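Long-range contact in uncharacterized protein MJ0327 (Methanocaldococcus jannaschii DSM 2661, PDB 2QTD), which is of unknown function but belongs to the dinitrogenase iron-molybdenum cofactor family and may, like its relatives, bind or handle a metal cofactor: residues 5-10 / 29-34. Residues are numbered along the deposited sequence; the frame is centred on the assembly and turned at random. Where two conformers were deposited one is given.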
loop_
_atom_site.group_PDB
_atom_site.type_symbol
_atom_site.label_atom_id
_atom_site.label_comp_id
_atom_site.label_asym_id
_atom_site.label_seq_id
_atom_site.Cartn_x
_atom_site.Cartn_y
_atom_site.Cartn_z
HETATM N N MSE A 5 7.951 -4.380 8.807
HETATM C CA MSE A 5 7.829 -3.778 7.468
HETATM C C MSE A 5 7.061 -2.463 7.464
HETATM O O MSE A 5 6.248 -2.221 8.333
HETATM C CB MSE A 5 7.086 -4.751 6.547
HETATM C CG MSE A 5 7.851 -6.035 6.203
HETATM SE SE MSE A 5 6.719 -7.082 5.042
HETATM C CE MSE A 5 7.229 -6.399 3.297
ATOM N N LYS A 6 7.294 -1.657 6.431
ATOM C CA LYS A 6 6.523 -0.460 6.163
ATOM C C LYS A 6 5.675 -0.755 4.897
ATOM O O LYS A 6 6.210 -1.222 3.902
ATOM C CB LYS A 6 7.468 0.726 5.911
ATOM C CG LYS A 6 6.794 2.049 5.696
ATOM C CD LYS A 6 7.754 3.169 5.288
ATOM C CE LYS A 6 8.834 3.440 6.304
ATOM N NZ LYS A 6 9.509 4.770 6.085
ATOM N N VAL A 7 4.369 -0.509 4.998
ATOM C CA VAL A 7 3.430 -0.842 3.915
ATOM C C VAL A 7 2.650 0.406 3.553
ATOM O O VAL A 7 2.123 1.108 4.431
ATOM C CB VAL A 7 2.457 -1.963 4.308
ATOM C CG1 VAL A 7 1.560 -2.341 3.103
ATOM C CG2 VAL A 7 3.228 -3.211 4.902
ATOM N N ALA A 8 2.614 0.709 2.274
ATOM C CA ALA A 8 1.718 1.804 1.762
ATOM C C ALA A 8 0.381 1.264 1.199
ATOM O O ALA A 8 0.358 0.363 0.368
ATOM C CB ALA A 8 2.467 2.660 0.738
ATOM N N ILE A 9 -0.714 1.839 1.660
ATOM C CA ILE A 9 -2.085 1.443 1.238
ATOM C C ILE A 9 -2.772 2.592 0.556
ATOM O O ILE A 9 -2.878 3.701 1.125
ATOM C CB ILE A 9 -2.931 0.957 2.434
ATOM C CG1 ILE A 9 -2.092 -0.030 3.265
ATOM C CG2 ILE A 9 -4.306 0.401 1.909
ATOM C CD1 ILE A 9 -2.723 -0.639 4.443
ATOM N N SER A 10 -3.331 2.329 -0.630
ATOM C CA SER A 10 -4.012 3.380 -1.396
ATOM C C SER A 10 -5.420 3.573 -0.817
ATOM O O SER A 10 -6.248 2.681 -0.884
ATOM C CB SER A 10 -4.049 2.934 -2.839
ATOM O OG SER A 10 -4.765 1.723 -2.980
ATOM N N VAL A 29 1.846 2.484 6.897
ATOM C CA VAL A 29 1.764 1.736 8.147
ATOM C C VAL A 29 3.070 1.034 8.424
ATOM O O VAL A 29 3.646 0.374 7.561
ATOM C CB VAL A 29 0.575 0.745 8.211
ATOM C CG1 VAL A 29 -0.760 1.473 8.168
ATOM C CG2 VAL A 29 0.647 -0.285 7.125
ATOM N N ARG A 30 3.542 1.195 9.665
ATOM C CA ARG A 30 4.715 0.477 10.168
ATOM C C ARG A 30 4.182 -0.692 10.970
ATOM O O ARG A 30 3.430 -0.490 11.916
ATOM C CB ARG A 30 5.607 1.341 11.070
ATOM C CG ARG A 30 6.574 0.617 11.986
ATOM C CD ARG A 30 7.568 -0.203 11.252
ATOM N NE ARG A 30 8.402 0.617 10.379
ATOM C CZ ARG A 30 9.371 0.137 9.593
ATOM N NH1 ARG A 30 9.668 -1.164 9.583
ATOM N NH2 ARG A 30 10.071 0.982 8.830
ATOM N N ILE A 31 4.598 -1.896 10.592
ATOM C CA ILE A 31 4.192 -3.140 11.244
ATOM C C ILE A 31 5.437 -3.679 11.900
ATOM O O ILE A 31 6.499 -3.717 11.273
ATOM C CB ILE A 31 3.662 -4.172 10.255
ATOM C CG1 ILE A 31 2.328 -3.712 9.636
ATOM C CG2 ILE A 31 3.562 -5.586 10.991
ATOM C CD1 ILE A 31 2.029 -4.274 8.183
ATOM N N ASP A 32 5.347 -4.040 13.177
ATOM C CA ASP A 32 6.506 -4.483 13.911
ATOM C C ASP A 32 6.087 -5.551 14.866
ATOM O O ASP A 32 4.999 -5.455 15.444
ATOM C CB ASP A 32 7.113 -3.348 14.707
ATOM C CG ASP A 32 8.599 -3.394 14.713
ATOM O OD1 ASP A 32 9.162 -4.518 14.744
ATOM O OD2 ASP A 32 9.196 -2.292 14.628
ATOM N N ASP A 33 6.925 -6.577 14.972
ATOM C CA ASP A 33 6.595 -7.793 15.685
ATOM C C ASP A 33 5.144 -8.187 15.416
ATOM O O ASP A 33 4.367 -8.386 16.350
ATOM C CB ASP A 33 6.887 -7.572 17.180
ATOM C CG ASP A 33 8.382 -7.512 17.483
ATOM O OD1 ASP A 33 9.149 -8.349 16.937
ATOM O OD2 ASP A 33 8.783 -6.643 18.288
ATOM N N ASN A 34 4.798 -8.230 14.117
ATOM C CA ASN A 34 3.438 -8.518 13.621
ATOM C C ASN A 34 2.282 -7.617 14.127
ATOM O O ASN A 34 1.134 -8.049 14.138
ATOM C CB ASN A 34 3.105 -10.010 13.887
ATOM C CG ASN A 34 4.075 -10.962 13.191
ATOM O OD1 ASN A 34 4.415 -10.766 12.023
ATOM N ND2 ASN A 34 4.510 -12.008 13.904
#
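M5, K6 and V7 pair with I31, R30 and V29 as neighbouring antiparallel strands. They belong to the mixed sheet of a ribonuclease H-like fold, where strand 5-11 lies between strands 25-32 and 59-62.

Four backbone hydrogen bonds join the two edges. V7 and V29 form one hydrogen-bonded pair, with V7 N to V29 O and V29 N to V7 O both 2.8 Å. M5 and I31 form the other. I31 N reaches M5 O at 2.8 Å and is nearly straight, at 173°. The return bond from M5 N to I31 O is more bent, at 149°. Between these pairs, K6 and R30 form the non-hydrogen-bonded pair, and K6 CA makes a CH...O contact of 3.3 Å with V29 O.

M5, V7, I9, V29 and I31 share one face, and helix 87-95 covers M5, V7 and I9. In the conformer given, V29 CG1 is anti to the carbonyl carbon (chi1 -64°), and CG2 lies between the backbone N and the carbonyl carbon. There CG2 packs 3.7 Å from V7 CB, and I9 CD1 lies farther off. A second conformer of V29 makes these contacts less certain. V7 CG2 meets I31 CD1, and the two side chains cross obliquely.

K6 and R30 project from the other face and cross at about a right angle. The R30 chain bends at chi2 and chi3, and its guanidinium lies over the M5-K6 backbone. An alanine at R30 would probably leave the M5 carbonyl carbon and K6 CB without this flat cover. K6 NZ and R30 NH2, 4.7 Å apart and not in contact, may repel mildly, but K6 NZ has a salt bridge to E55. One guanidinium face receives K6 CB, offset toward the rim, while K6 CE lies 3.7 Å from R30 NH2.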